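Local atomic coordinates of cysteine desulfurase (PDB entry 5VPR), a protein that probably removes sulfur from L-cysteine to leave L-alanine and passes it to a sulfur carrier, with pyridoxal 5'-phosphate as cofactor. Residues A[85-90]-A[215-220]; A[221-226]-A[244-249]; A[148-153]-A[161-166]; A[155-160]-A[183-188]. All coordinates share one frame; numbering follows the deposited sequence.

Interaction 1: A[85-90]-A[215-220]; sequences RFINAK and FEIDVQ
A Schellman motif that ends helix 67-87 meets the N-cap of the short helix 219-222 in this contact. Asn88 is the C-prime residue, with positive phi (53°), and this turn presents the carbonyls of Ile87 and Asn88 to the start of the second helix. Val219 N donates to Ile87 O at 2.9 Å, almost straight (172°) and nearly along the C=O axis. One residue on, the extended side chain of Gln220 crosses that of Asn88 at about a right angle, and Gln220 NE2 donates to Asn88 O at 2.9 Å from above the carbonyl plane. The side chains of Asn88 and Asp218 lie alongside each other with their planes 76° apart. Asn88 ND2 gives a bond of 3.0 Å to Asp218 OD1, which it meets from above the carboxylate plane, and a weak one to Asp218 OD2. The same Asp218 OD1 caps the helix through a weak bond of 3.1 Å from Gln220 N. On the inner side, Ile87 CB sits 4.0 Å from Val219 CG1 and 4.1 Å from Ile217 CG2, and Tyr244 of strand 241-245 packs against Ile87, Ala89 and Val219. Two carbonyls at the end of one helix are thus met by donors of the next, and the N-H groups of Asn88 and Gln220, two of the three bonds weak, would be expected to stabilise the charged form of the capping carboxylate.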
loop_
_atom_site.group_PDB
_atom_site.type_symbol
_atom_site.label_atom_id
_atom_site.label_comp_id
_atom_site.label_asym_id
_atom_site.label_seq_id
_atom_site.Cartn_x
_atom_site.Cartn_y
_atom_site.Cartn_z
ATOM N N ARG A 85 -2.348 -16.953 3.635
ATOM C CA ARG A 85 -3.777 -16.970 3.947
ATOM C C ARG A 85 -4.387 -15.574 3.880
ATOM O O ARG A 85 -5.544 -15.417 3.477
ATOM C CB ARG A 85 -4.000 -17.591 5.330
ATOM C CG ARG A 85 -3.775 -19.105 5.370
ATOM C CD ARG A 85 -4.187 -19.714 6.709
ATOM N NE ARG A 85 -3.298 -19.284 7.778
ATOM C CZ ARG A 85 -2.157 -19.893 8.090
ATOM N NH1 ARG A 85 -1.774 -20.974 7.418
ATOM N NH2 ARG A 85 -1.401 -19.423 9.080
ATOM N N PHE A 86 -3.610 -14.556 4.247
ATOM C CA PHE A 86 -4.079 -13.174 4.244
ATOM C C PHE A 86 -4.487 -12.714 2.845
ATOM O O PHE A 86 -5.509 -12.036 2.687
ATOM C CB PHE A 86 -2.975 -12.282 4.828
ATOM C CG PHE A 86 -3.353 -10.838 4.980
ATOM C CD1 PHE A 86 -4.281 -10.444 5.932
ATOM C CD2 PHE A 86 -2.743 -9.865 4.199
ATOM C CE1 PHE A 86 -4.604 -9.095 6.099
ATOM C CE2 PHE A 86 -3.066 -8.510 4.353
ATOM C CZ PHE A 86 -3.996 -8.130 5.299
ATOM N N ILE A 87 -3.721 -13.081 1.814
ATOM C CA ILE A 87 -4.051 -12.708 0.438
ATOM C C ILE A 87 -4.702 -13.859 -0.334
ATOM O O ILE A 87 -4.961 -13.726 -1.537
ATOM C CB ILE A 87 -2.820 -12.182 -0.321
ATOM C CG1 ILE A 87 -1.799 -13.311 -0.548
ATOM C CG2 ILE A 87 -2.204 -10.970 0.413
ATOM C CD1 ILE A 87 -0.557 -12.861 -1.354
ATOM N N ASN A 88 -4.998 -14.975 0.341
ATOM C CA ASN A 88 -5.561 -16.176 -0.275
ATOM C C ASN A 88 -4.735 -16.657 -1.468
ATOM O O ASN A 88 -5.274 -17.063 -2.498
ATOM C CB ASN A 88 -7.028 -15.986 -0.686
ATOM C CG ASN A 88 -7.747 -17.322 -0.849
ATOM O OD1 ASN A 88 -7.414 -18.284 -0.157
ATOM N ND2 ASN A 88 -8.712 -17.396 -1.779
ATOM N N ALA A 89 -3.411 -16.625 -1.322
ATOM C CA ALA A 89 -2.554 -17.331 -2.266
ATOM C C ALA A 89 -2.757 -18.838 -2.120
ATOM O O ALA A 89 -2.933 -19.359 -1.014
ATOM C CB ALA A 89 -1.074 -16.970 -2.040
ATOM N N LYS A 90 -2.737 -19.546 -3.253
ATOM C CA LYS A 90 -2.951 -20.985 -3.203
ATOM C C LYS A 90 -1.775 -21.712 -2.559
ATOM O O LYS A 90 -1.977 -22.728 -1.882
ATOM C CB LYS A 90 -3.216 -21.528 -4.609
ATOM C CG LYS A 90 -3.512 -23.011 -4.655
ATOM C CD LYS A 90 -4.023 -23.424 -6.033
ATOM C CE LYS A 90 -4.305 -24.913 -6.099
ATOM N NZ LYS A 90 -4.846 -25.283 -7.435
ATOM N N PHE A 215 -8.518 -3.021 2.575
ATOM C CA PHE A 215 -9.610 -3.958 2.335
ATOM C C PHE A 215 -9.051 -5.308 1.929
ATOM O O PHE A 215 -7.882 -5.439 1.559
ATOM C CB PHE A 215 -10.601 -3.450 1.281
ATOM C CG PHE A 215 -9.958 -2.818 0.090
ATOM C CD1 PHE A 215 -9.890 -1.437 -0.018
ATOM C CD2 PHE A 215 -9.449 -3.598 -0.934
ATOM C CE1 PHE A 215 -9.313 -0.838 -1.116
ATOM C CE2 PHE A 215 -8.864 -3.011 -2.047
ATOM C CZ PHE A 215 -8.800 -1.625 -2.139
ATOM N N GLU A 216 -9.912 -6.312 2.013
ATOM C CA GLU A 216 -9.469 -7.691 1.862
ATOM C C GLU A 216 -8.957 -7.953 0.453
ATOM O O GLU A 216 -9.514 -7.458 -0.526
ATOM C CB GLU A 216 -10.607 -8.655 2.196
ATOM C CG GLU A 216 -10.254 -10.120 1.931
ATOM C CD GLU A 216 -11.218 -11.102 2.576
ATOM O OE1 GLU A 216 -11.805 -10.750 3.624
ATOM O OE2 GLU A 216 -11.371 -12.225 2.035
ATOM N N ILE A 217 -7.886 -8.739 0.362
ATOM C CA ILE A 217 -7.269 -9.125 -0.901
ATOM C C ILE A 217 -7.468 -10.623 -1.096
ATOM O O ILE A 217 -7.212 -11.410 -0.178
ATOM C CB ILE A 217 -5.767 -8.770 -0.911
ATOM C CG1 ILE A 217 -5.552 -7.268 -0.693
ATOM C CG2 ILE A 217 -5.093 -9.292 -2.184
ATOM C CD1 ILE A 217 -6.220 -6.392 -1.715
ATOM N N ASP A 218 -7.906 -11.019 -2.293
ATOM C CA ASP A 218 -8.007 -12.427 -2.691
ATOM C C ASP A 218 -7.384 -12.526 -4.079
ATOM O O ASP A 218 -8.058 -12.277 -5.088
ATOM C CB ASP A 218 -9.465 -12.917 -2.695
ATOM C CG ASP A 218 -9.600 -14.424 -2.968
ATOM O OD1 ASP A 218 -8.702 -15.040 -3.585
ATOM O OD2 ASP A 218 -10.632 -15.003 -2.558
ATOM N N VAL A 219 -6.102 -12.902 -4.124
ATOM C CA VAL A 219 -5.378 -12.928 -5.385
ATOM C C VAL A 219 -5.888 -14.036 -6.298
ATOM O O VAL A 219 -5.685 -13.959 -7.517
ATOM C CB VAL A 219 -3.858 -13.087 -5.163
ATOM C CG1 VAL A 219 -3.296 -11.914 -4.318
ATOM C CG2 VAL A 219 -3.546 -14.447 -4.527
ATOM N N GLN A 220 -6.549 -15.065 -5.747
ATOM C CA GLN A 220 -7.100 -16.117 -6.595
ATOM C C GLN A 220 -8.303 -15.613 -7.375
ATOM O O GLN A 220 -8.391 -15.820 -8.591
ATOM C CB GLN A 220 -7.455 -17.361 -5.771
ATOM C CG GLN A 220 -6.209 -18.204 -5.437
ATOM C CD GLN A 220 -6.522 -19.541 -4.777
ATOM O OE1 GLN A 220 -6.896 -20.505 -5.447
ATOM N NE2 GLN A 220 -6.343 -19.610 -3.460
#

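Interaction 2: A[221-226]-A[244-249]; sequences TMDCDF and YGKASV
Lys246 stretches its extended side chain obliquely across the loop residues 223-225, with its CE methylene 3.4 Å from Cys224 O and its ammonium between two carboxylates. Lys246 NZ lies 2.6 Å from Asp223 OD1, a salt bridge on the syn lone pair; Asp223 is the positive-phi residue that ends helix 219-222, and CG anti to the backbone N (chi1 -169°) turns its carboxylate back to the lysine. The second ion pair, between Lys246 NZ and Asp225 OD1, is long at 3.8 Å, and a water bonded to both atoms spans it. Asp225 OD2 is held elsewhere, by Ile204 N and Arg197, and Arg197 also pairs with Asp223.

Beneath this network the backbones run antiparallel: Phe226 and Gly245 form a non-hydrogen-bonded pair, and Lys246 N donates to Asp225 O at 3.0 Å. Phe226 tilts its ring obliquely toward Val249, its CZ 3.5 Å from Val249 CG1, while Val249 CG2 lies against the carboxylate of Asp225. The Tyr244 side chain leaves the strand in the direction opposite to that of Phe226 and comes beside Cys224, whose SG is 5.2 Å from the ring centroid and well off its normal, a sulfur-aromatic contact. A water joins Tyr244 OH to Cys224 O, donating to the carbonyl and accepting from the hydroxyl. With Lys246 and Arg197 both close to them, the two aspartates are probably kept ionised, and their charge in turn should offset the repulsion between the neighbouring lysine and arginine.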
loop_
_atom_site.group_PDB
_atom_site.type_symbol
_atom_site.label_atom_id
_atom_site.label_comp_id
_atom_site.label_asym_id
_atom_site.label_seq_id
_atom_site.Cartn_x
_atom_site.Cartn_y
_atom_site.Cartn_z
ATOM N N THR A 221 -9.236 -14.927 -6.706
ATOM C CA THR A 221 -10.349 -14.356 -7.459
ATOM C C THR A 221 -9.905 -13.137 -8.264
ATOM O O THR A 221 -10.436 -12.888 -9.352
ATOM C CB THR A 221 -11.513 -14.008 -6.526
ATOM O OG1 THR A 221 -11.054 -13.152 -5.476
ATOM C CG2 THR A 221 -12.101 -15.268 -5.920
ATOM N N MET A 222 -8.913 -12.391 -7.778
ATOM C CA MET A 222 -8.417 -11.246 -8.538
ATOM C C MET A 222 -7.744 -11.678 -9.839
ATOM O O MET A 222 -7.740 -10.924 -10.817
ATOM C CB MET A 222 -7.430 -10.432 -7.685
ATOM C CG MET A 222 -6.839 -9.210 -8.403
ATOM S SD MET A 222 -5.583 -8.326 -7.434
ATOM C CE MET A 222 -6.543 -7.915 -5.983
ATOM N N ASP A 223 -7.148 -12.862 -9.857
ATOM C CA ASP A 223 -6.457 -13.375 -11.036
ATOM C C ASP A 223 -5.329 -12.444 -11.499
ATOM O O ASP A 223 -5.022 -12.355 -12.692
ATOM C CB ASP A 223 -7.453 -13.645 -12.178
ATOM C CG ASP A 223 -6.823 -14.412 -13.307
ATOM O OD1 ASP A 223 -6.027 -15.332 -12.999
ATOM O OD2 ASP A 223 -7.093 -14.078 -14.479
ATOM N N CYS A 224 -4.672 -11.747 -10.568
ATOM C CA CYS A 224 -3.431 -11.075 -10.924
ATOM C C CYS A 224 -2.322 -12.108 -11.116
ATOM O O CYS A 224 -2.374 -13.217 -10.572
ATOM C CB CYS A 224 -3.030 -10.082 -9.829
ATOM S SG CYS A 224 -2.948 -10.904 -8.215
ATOM N N ASP A 225 -1.317 -11.754 -11.917
ATOM C CA ASP A 225 -0.126 -12.597 -11.991
ATOM C C ASP A 225 0.881 -12.266 -10.895
ATOM O O ASP A 225 1.600 -13.161 -10.429
ATOM C CB ASP A 225 0.549 -12.447 -13.349
ATOM C CG ASP A 225 -0.295 -13.017 -14.475
ATOM O OD1 ASP A 225 -0.719 -14.179 -14.352
ATOM O OD2 ASP A 225 -0.539 -12.294 -15.456
ATOM N N PHE A 226 0.943 -10.997 -10.495
ATOM C CA PHE A 226 1.779 -10.523 -9.398
ATOM C C PHE A 226 0.965 -9.573 -8.535
ATOM O O PHE A 226 0.111 -8.841 -9.039
ATOM C CB PHE A 226 3.013 -9.750 -9.872
ATOM C CG PHE A 226 3.844 -10.469 -10.858
ATOM C CD1 PHE A 226 3.683 -10.237 -12.215
ATOM C CD2 PHE A 226 4.809 -11.369 -10.441
ATOM C CE1 PHE A 226 4.462 -10.896 -13.140
ATOM C CE2 PHE A 226 5.591 -12.035 -11.366
ATOM C CZ PHE A 226 5.418 -11.800 -12.712
ATOM N N TYR A 244 3.750 -11.448 -4.178
ATOM C CA TYR A 244 3.082 -12.679 -4.579
ATOM C C TYR A 244 3.183 -12.831 -6.087
ATOM O O TYR A 244 3.074 -11.847 -6.828
ATOM C CB TYR A 244 1.599 -12.671 -4.177
ATOM C CG TYR A 244 0.744 -13.590 -5.043
ATOM C CD1 TYR A 244 0.658 -14.949 -4.765
ATOM C CD2 TYR A 244 0.014 -13.091 -6.138
ATOM C CE1 TYR A 244 -0.119 -15.802 -5.558
ATOM C CE2 TYR A 244 -0.768 -13.929 -6.926
ATOM C CZ TYR A 244 -0.819 -15.285 -6.632
ATOM O OH TYR A 244 -1.578 -16.120 -7.396
ATOM N N GLY A 245 3.388 -14.064 -6.540
ATOM C CA GLY A 245 3.233 -14.378 -7.948
ATOM C C GLY A 245 2.645 -15.758 -8.166
ATOM O O GLY A 245 2.987 -16.686 -7.430
ATOM N N LYS A 246 1.749 -15.906 -9.148
ATOM C CA LYS A 246 1.311 -17.233 -9.570
ATOM C C LYS A 246 2.517 -18.125 -9.794
ATOM O O LYS A 246 3.470 -17.726 -10.468
ATOM C CB LYS A 246 0.501 -17.163 -10.870
ATOM C CG LYS A 246 -0.897 -16.595 -10.760
ATOM C CD LYS A 246 -1.669 -16.943 -12.035
ATOM C CE LYS A 246 -2.936 -16.108 -12.181
ATOM N NZ LYS A 246 -3.648 -16.397 -13.462
ATOM N N ALA A 247 2.475 -19.333 -9.221
ATOM C CA ALA A 247 3.578 -20.278 -9.414
ATOM C C ALA A 247 3.870 -20.481 -10.893
ATOM O O ALA A 247 5.036 -20.507 -11.306
ATOM C CB ALA A 247 3.261 -21.621 -8.751
ATOM N N SER A 248 2.820 -20.602 -11.714
ATOM C CA SER A 248 3.034 -20.839 -13.138
ATOM C C SER A 248 3.727 -19.663 -13.823
ATOM O O SER A 248 4.347 -19.852 -14.874
ATOM C CB SER A 248 1.700 -21.140 -13.826
ATOM O OG SER A 248 0.747 -20.126 -13.546
ATOM N N VAL A 249 3.645 -18.465 -13.251
ATOM C CA VAL A 249 4.319 -17.303 -13.821
ATOM C C VAL A 249 5.725 -17.146 -13.266
ATOM O O VAL A 249 6.668 -16.874 -14.020
ATOM C CB VAL A 249 3.466 -16.052 -13.572
ATOM C CG1 VAL A 249 4.204 -14.797 -14.018
ATOM C CG2 VAL A 249 2.148 -16.199 -14.307
HETATM O O HOH W 1 -3.525 -14.885 -8.896
HETATM O O HOH W 2 -1.520 -16.042 -15.933
#

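Interaction 3: A[148-153]-A[161-166]; sequences RVIPMN and DVLDEW
The outermost strand 146-150 and the turn of helix at 163-166 are separated by a layer of side chains, with CA atoms 7.1 Å apart at Ile150 and Val162 and 8.6 Å at Arg148 and Trp166. The Trp166 indole has the guanidinium of Arg148 flat on one face, the planes 27° apart, and Val162 CG2 on the opposite face. Arg148 CZ stands 3.6 Å from the centroid of the five-membered ring, 14° off the normal, in a cation-pi stack. A bend at chi3 (79°) lays the guanidinium over the indole; nearer the backbone, Arg148 CB makes a CH-pi contact with the six-membered ring. In the class-V aminotransferase fold the strand is an edge of the central seven-stranded sheet, and a short loop leads from it to this helix; Trp166 and Leu163 also rest on Ile123 of the adjacent strand. Arg148 NH1 is fixed further by a salt bridge to Glu121. The far rim of the indole abuts the backbone, with Trp166 CH2 only 2.9 Å from Val149 O, close to the ring plane. Deeper in, Ile150 and Leu163 cross at about a right angle (CD1 to CD2 3.9 Å), and Pro151 CD meets Val162 CG1.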
loop_
_atom_site.group_PDB
_atom_site.type_symbol
_atom_site.label_atom_id
_atom_site.label_comp_id
_atom_site.label_asym_id
_atom_site.label_seq_id
_atom_site.Cartn_x
_atom_site.Cartn_y
_atom_site.Cartn_z
ATOM N N ARG A 148 3.972 2.423 -22.580
ATOM C CA ARG A 148 2.726 3.149 -22.778
ATOM C C ARG A 148 2.073 3.392 -21.424
ATOM O O ARG A 148 2.111 2.530 -20.542
ATOM C CB ARG A 148 1.778 2.390 -23.704
ATOM C CG ARG A 148 2.499 1.648 -24.815
ATOM C CD ARG A 148 1.524 1.061 -25.793
ATOM N NE ARG A 148 1.029 2.067 -26.720
ATOM C CZ ARG A 148 0.085 1.847 -27.628
ATOM N NH1 ARG A 148 -0.480 0.651 -27.727
ATOM N NH2 ARG A 148 -0.299 2.825 -28.432
ATOM N N VAL A 149 1.488 4.573 -21.257
ATOM C CA VAL A 149 0.983 5.017 -19.967
ATOM C C VAL A 149 -0.504 5.272 -20.096
ATOM O O VAL A 149 -0.931 6.032 -20.972
ATOM C CB VAL A 149 1.709 6.279 -19.476
ATOM C CG1 VAL A 149 1.221 6.660 -18.078
ATOM C CG2 VAL A 149 3.203 6.044 -19.477
ATOM N N ILE A 150 -1.285 4.628 -19.240
ATOM C CA ILE A 150 -2.731 4.877 -19.235
ATOM C C ILE A 150 -2.980 6.298 -18.732
ATOM O O ILE A 150 -2.497 6.659 -17.646
ATOM C CB ILE A 150 -3.447 3.847 -18.358
ATOM C CG1 ILE A 150 -3.227 2.436 -18.909
ATOM C CG2 ILE A 150 -4.942 4.170 -18.278
ATOM C CD1 ILE A 150 -3.765 1.347 -18.013
ATOM N N PRO A 151 -3.693 7.138 -19.477
ATOM C CA PRO A 151 -3.902 8.516 -19.028
ATOM C C PRO A 151 -4.852 8.576 -17.845
ATOM O O PRO A 151 -5.661 7.676 -17.608
ATOM C CB PRO A 151 -4.510 9.214 -20.251
ATOM C CG PRO A 151 -4.447 8.221 -21.379
ATOM C CD PRO A 151 -4.359 6.865 -20.761
ATOM N N MET A 152 -4.744 9.671 -17.098
ATOM C CA MET A 152 -5.703 10.001 -16.056
ATOM C C MET A 152 -6.682 11.048 -16.563
ATOM O O MET A 152 -6.295 11.978 -17.276
ATOM C CB MET A 152 -4.999 10.510 -14.804
ATOM C CG MET A 152 -4.689 9.411 -13.821
ATOM S SD MET A 152 -4.031 10.080 -12.297
ATOM C CE MET A 152 -4.963 11.604 -12.174
ATOM N N ASN A 153 -7.957 10.878 -16.211
ATOM C CA ASN A 153 -8.973 11.881 -16.490
ATOM C C ASN A 153 -8.844 13.046 -15.505
ATOM O O ASN A 153 -8.033 13.022 -14.571
ATOM C CB ASN A 153 -10.369 11.268 -16.417
ATOM C CG ASN A 153 -10.576 10.152 -17.428
ATOM O OD1 ASN A 153 -10.698 10.399 -18.627
ATOM N ND2 ASN A 153 -10.642 8.922 -16.940
ATOM N N ASP A 161 -10.436 2.667 -20.956
ATOM C CA ASP A 161 -10.912 2.241 -22.266
ATOM C C ASP A 161 -9.847 2.389 -23.348
ATOM O O ASP A 161 -10.023 1.856 -24.449
ATOM C CB ASP A 161 -12.184 3.013 -22.635
ATOM C CG ASP A 161 -13.414 2.519 -21.870
ATOM O OD1 ASP A 161 -13.427 1.333 -21.462
ATOM O OD2 ASP A 161 -14.367 3.314 -21.683
ATOM N N VAL A 162 -8.730 3.054 -23.052
ATOM C CA VAL A 162 -7.621 3.065 -23.996
ATOM C C VAL A 162 -7.067 1.656 -24.213
ATOM O O VAL A 162 -6.517 1.355 -25.282
ATOM C CB VAL A 162 -6.538 4.051 -23.515
ATOM C CG1 VAL A 162 -5.577 3.396 -22.527
ATOM C CG2 VAL A 162 -5.802 4.626 -24.696
ATOM N N LEU A 163 -7.220 0.764 -23.225
ATOM C CA LEU A 163 -6.747 -0.611 -23.381
ATOM C C LEU A 163 -7.424 -1.306 -24.554
ATOM O O LEU A 163 -6.823 -2.179 -25.183
ATOM C CB LEU A 163 -6.981 -1.399 -22.092
ATOM C CG LEU A 163 -6.285 -0.852 -20.837
ATOM C CD1 LEU A 163 -6.602 -1.689 -19.604
ATOM C CD2 LEU A 163 -4.798 -0.792 -21.071
ATOM N N ASP A 164 -8.663 -0.917 -24.868
ATOM C CA ASP A 164 -9.386 -1.522 -25.982
ATOM C C ASP A 164 -8.641 -1.360 -27.301
ATOM O O ASP A 164 -8.758 -2.216 -28.186
ATOM C CB ASP A 164 -10.788 -0.920 -26.085
ATOM C CG ASP A 164 -11.714 -1.390 -24.973
ATOM O OD1 ASP A 164 -11.305 -2.272 -24.183
ATOM O OD2 ASP A 164 -12.852 -0.878 -24.890
ATOM N N GLU A 165 -7.861 -0.287 -27.449
ATOM C CA GLU A 165 -7.054 -0.074 -28.648
ATOM C C GLU A 165 -5.598 -0.505 -28.490
ATOM O O GLU A 165 -4.985 -0.931 -29.476
ATOM C CB GLU A 165 -7.106 1.404 -29.060
ATOM N N TRP A 166 -5.033 -0.425 -27.277
ATOM C CA TRP A 166 -3.612 -0.711 -27.076
ATOM C C TRP A 166 -3.296 -2.201 -26.957
ATOM O O TRP A 166 -2.212 -2.631 -27.365
ATOM C CB TRP A 166 -3.098 -0.019 -25.815
ATOM C CG TRP A 166 -3.032 1.463 -25.894
ATOM C CD1 TRP A 166 -3.355 2.249 -26.961
ATOM C CD2 TRP A 166 -2.610 2.349 -24.851
ATOM N NE1 TRP A 166 -3.166 3.575 -26.643
ATOM C CE2 TRP A 166 -2.701 3.661 -25.356
ATOM C CE3 TRP A 166 -2.161 2.160 -23.541
ATOM C CZ2 TRP A 166 -2.365 4.777 -24.594
ATOM C CZ3 TRP A 166 -1.828 3.272 -22.784
ATOM C CH2 TRP A 166 -1.930 4.561 -23.316
#

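Interaction 4: A[155-160]-A[183-188]; sequences DGTLQI and LGIVNP
Asn187 OD1 is gripped by two waters, and through them it ties the two loops together. One water donates to Asn187 OD1 at 2.7 Å and accepts from Leu158 N; the other donates to Asn187 OD1 and to Gly156 O, at 2.9 Å from each. The other end of the amide is anchored by a bond from Asn187 ND2 to Asn177 O, which fixes the rotation of the group and leaves its oxygen turned to the waters. Leu158 crosses this amide at about a right angle, its CG 3.6 Å from Asn187 OD1. Alongside, Ile185 puts CD1 on the backbone of Gly156, 3.3 Å from Gly156 O, while Leu183 CD1 approaches Gly156 CA at 4.0 Å. The two methyls occupy the side of Gly156 where a CB would lie, and at phi 88° and psi -4° a CB would also press on the carbonyl O of Asp155, so the backbone shape itself requires glycine. At the far end, Ile160 and Pro188 reach toward each other tip to tip, CD1 to CG.

Within 155-160 the bend is set by Asp155 OD1, which accepts from Thr157 N at 3.1 Å, above the carboxylate plane, and from Thr157 OG1 at 2.6 Å, on its syn lone pair. The first of these bonds makes an Asx turn. Thr157 OG1 in turn accepts from Asn153 ND2. Both loops follow parallel strands of the large sheet, 146-150 and 171-177, and each leads into a helix, as in the alternating strand-loop-helix order of fold type I pyridoxal-phosphate enzymes.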
loop_
_atom_site.group_PDB
_atom_site.type_symbol
_atom_site.label_atom_id
_atom_site.label_comp_id
_atom_site.label_asym_id
_atom_site.label_seq_id
_atom_site.Cartn_x
_atom_site.Cartn_y
_atom_site.Cartn_z
ATOM N N ASP A 155 -10.935 14.010 -13.178
ATOM C CA ASP A 155 -11.377 13.635 -11.839
ATOM C C ASP A 155 -10.451 12.636 -11.154
ATOM O O ASP A 155 -10.815 12.097 -10.103
ATOM C CB ASP A 155 -12.802 13.073 -11.896
ATOM C CG ASP A 155 -12.904 11.806 -12.735
ATOM O OD1 ASP A 155 -11.863 11.317 -13.221
ATOM O OD2 ASP A 155 -14.029 11.294 -12.914
ATOM N N GLY A 156 -9.276 12.365 -11.719
ATOM C CA GLY A 156 -8.322 11.470 -11.097
ATOM C C GLY A 156 -8.469 9.995 -11.434
ATOM O O GLY A 156 -7.645 9.191 -10.975
ATOM N N THR A 157 -9.487 9.608 -12.199
ATOM C CA THR A 157 -9.689 8.206 -12.549
ATOM C C THR A 157 -8.891 7.843 -13.800
ATOM O O THR A 157 -8.529 8.707 -14.603
ATOM C CB THR A 157 -11.173 7.913 -12.786
ATOM O OG1 THR A 157 -11.671 8.779 -13.809
ATOM C CG2 THR A 157 -11.985 8.139 -11.518
ATOM N N LEU A 158 -8.626 6.543 -13.965
ATOM C CA LEU A 158 -7.906 6.059 -15.139
ATOM C C LEU A 158 -8.813 6.026 -16.362
ATOM O O LEU A 158 -10.000 5.701 -16.267
ATOM C CB LEU A 158 -7.336 4.661 -14.894
ATOM C CG LEU A 158 -6.128 4.572 -13.956
ATOM C CD1 LEU A 158 -5.675 3.116 -13.769
ATOM C CD2 LEU A 158 -4.984 5.427 -14.490
ATOM N N GLN A 159 -8.245 6.370 -17.522
ATOM C CA GLN A 159 -8.946 6.233 -18.802
ATOM C C GLN A 159 -8.677 4.827 -19.336
ATOM O O GLN A 159 -7.889 4.610 -20.260
ATOM C CB GLN A 159 -8.499 7.315 -19.778
ATOM N N ILE A 160 -9.354 3.844 -18.734
ATOM C CA ILE A 160 -8.998 2.450 -18.992
ATOM C C ILE A 160 -9.506 1.952 -20.329
ATOM O O ILE A 160 -9.035 0.910 -20.805
ATOM C CB ILE A 160 -9.512 1.495 -17.899
ATOM C CG1 ILE A 160 -11.039 1.460 -17.874
ATOM C CG2 ILE A 160 -8.948 1.895 -16.552
ATOM C CD1 ILE A 160 -11.589 0.363 -17.002
ATOM N N LEU A 183 -4.445 10.418 -4.298
ATOM C CA LEU A 183 -5.858 10.706 -4.111
ATOM C C LEU A 183 -6.629 9.578 -3.435
ATOM O O LEU A 183 -7.760 9.806 -2.997
ATOM C CB LEU A 183 -6.517 11.029 -5.461
ATOM C CG LEU A 183 -5.990 12.251 -6.211
ATOM C CD1 LEU A 183 -6.690 12.394 -7.553
ATOM C CD2 LEU A 183 -6.177 13.520 -5.378
ATOM N N GLY A 184 -6.052 8.385 -3.322
ATOM C CA GLY A 184 -6.773 7.272 -2.736
ATOM C C GLY A 184 -7.826 6.657 -3.632
ATOM O O GLY A 184 -8.681 5.912 -3.149
ATOM N N ILE A 185 -7.797 6.945 -4.930
ATOM C CA ILE A 185 -8.833 6.437 -5.823
ATOM C C ILE A 185 -8.664 4.936 -6.001
ATOM O O ILE A 185 -7.559 4.445 -6.254
ATOM C CB ILE A 185 -8.794 7.185 -7.162
ATOM C CG1 ILE A 185 -9.450 8.561 -6.971
ATOM C CG2 ILE A 185 -9.494 6.369 -8.257
ATOM C CD1 ILE A 185 -9.236 9.548 -8.090
ATOM N N VAL A 186 -9.758 4.196 -5.841
ATOM C CA VAL A 186 -9.754 2.758 -6.076
ATOM C C VAL A 186 -9.917 2.518 -7.573
ATOM O O VAL A 186 -10.969 2.805 -8.142
ATOM C CB VAL A 186 -10.859 2.061 -5.281
ATOM C CG1 VAL A 186 -10.896 0.559 -5.620
ATOM C CG2 VAL A 186 -10.662 2.308 -3.787
ATOM N N ASN A 187 -8.890 1.981 -8.205
ATOM C CA ASN A 187 -8.961 1.755 -9.640
ATOM C C ASN A 187 -9.753 0.484 -9.952
ATOM O O ASN A 187 -9.829 -0.430 -9.127
ATOM C CB ASN A 187 -7.560 1.668 -10.231
ATOM C CG ASN A 187 -6.883 3.021 -10.284
ATOM O OD1 ASN A 187 -7.493 4.003 -10.710
ATOM N ND2 ASN A 187 -5.629 3.094 -9.819
ATOM N N PRO A 188 -10.394 0.422 -11.118
ATOM C CA PRO A 188 -11.254 -0.736 -11.415
ATOM C C PRO A 188 -10.441 -1.941 -11.883
ATOM O O PRO A 188 -10.425 -2.328 -13.073
ATOM C CB PRO A 188 -12.186 -0.177 -12.493
ATOM C CG PRO A 188 -11.328 0.799 -13.222
ATOM C CD PRO A 188 -10.513 1.469 -12.150
HETATM O O HOH W 3 -6.342 6.632 -10.597
HETATM O O HOH W 4 -9.729 4.911 -11.888
#

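Interactions 1 and 2 share helix 219-222 and touch, with centres 11 Å apart: Val219 CG2 lies 3.5 Å from Tyr244 CZ and Ile87 CD1 3.6 Å from Tyr244 CB, so one tyrosine joins both. Interactions 3 and 4, with centres 12 Å apart, have segments that alternate along the chain and meet where Pro151 O and Gln159 N, at 2.9 Å, probably form a hydrogen bond. The two pairs sit toward different ends of the seven-stranded sheet, with centres 22 to 27 Å apart. Strands 226-230 and 241-245, joined by interaction 2, flank the chain that carries Lys233, the residue covalently linked to pyridoxal phosphate; none of the segments contains Lys233.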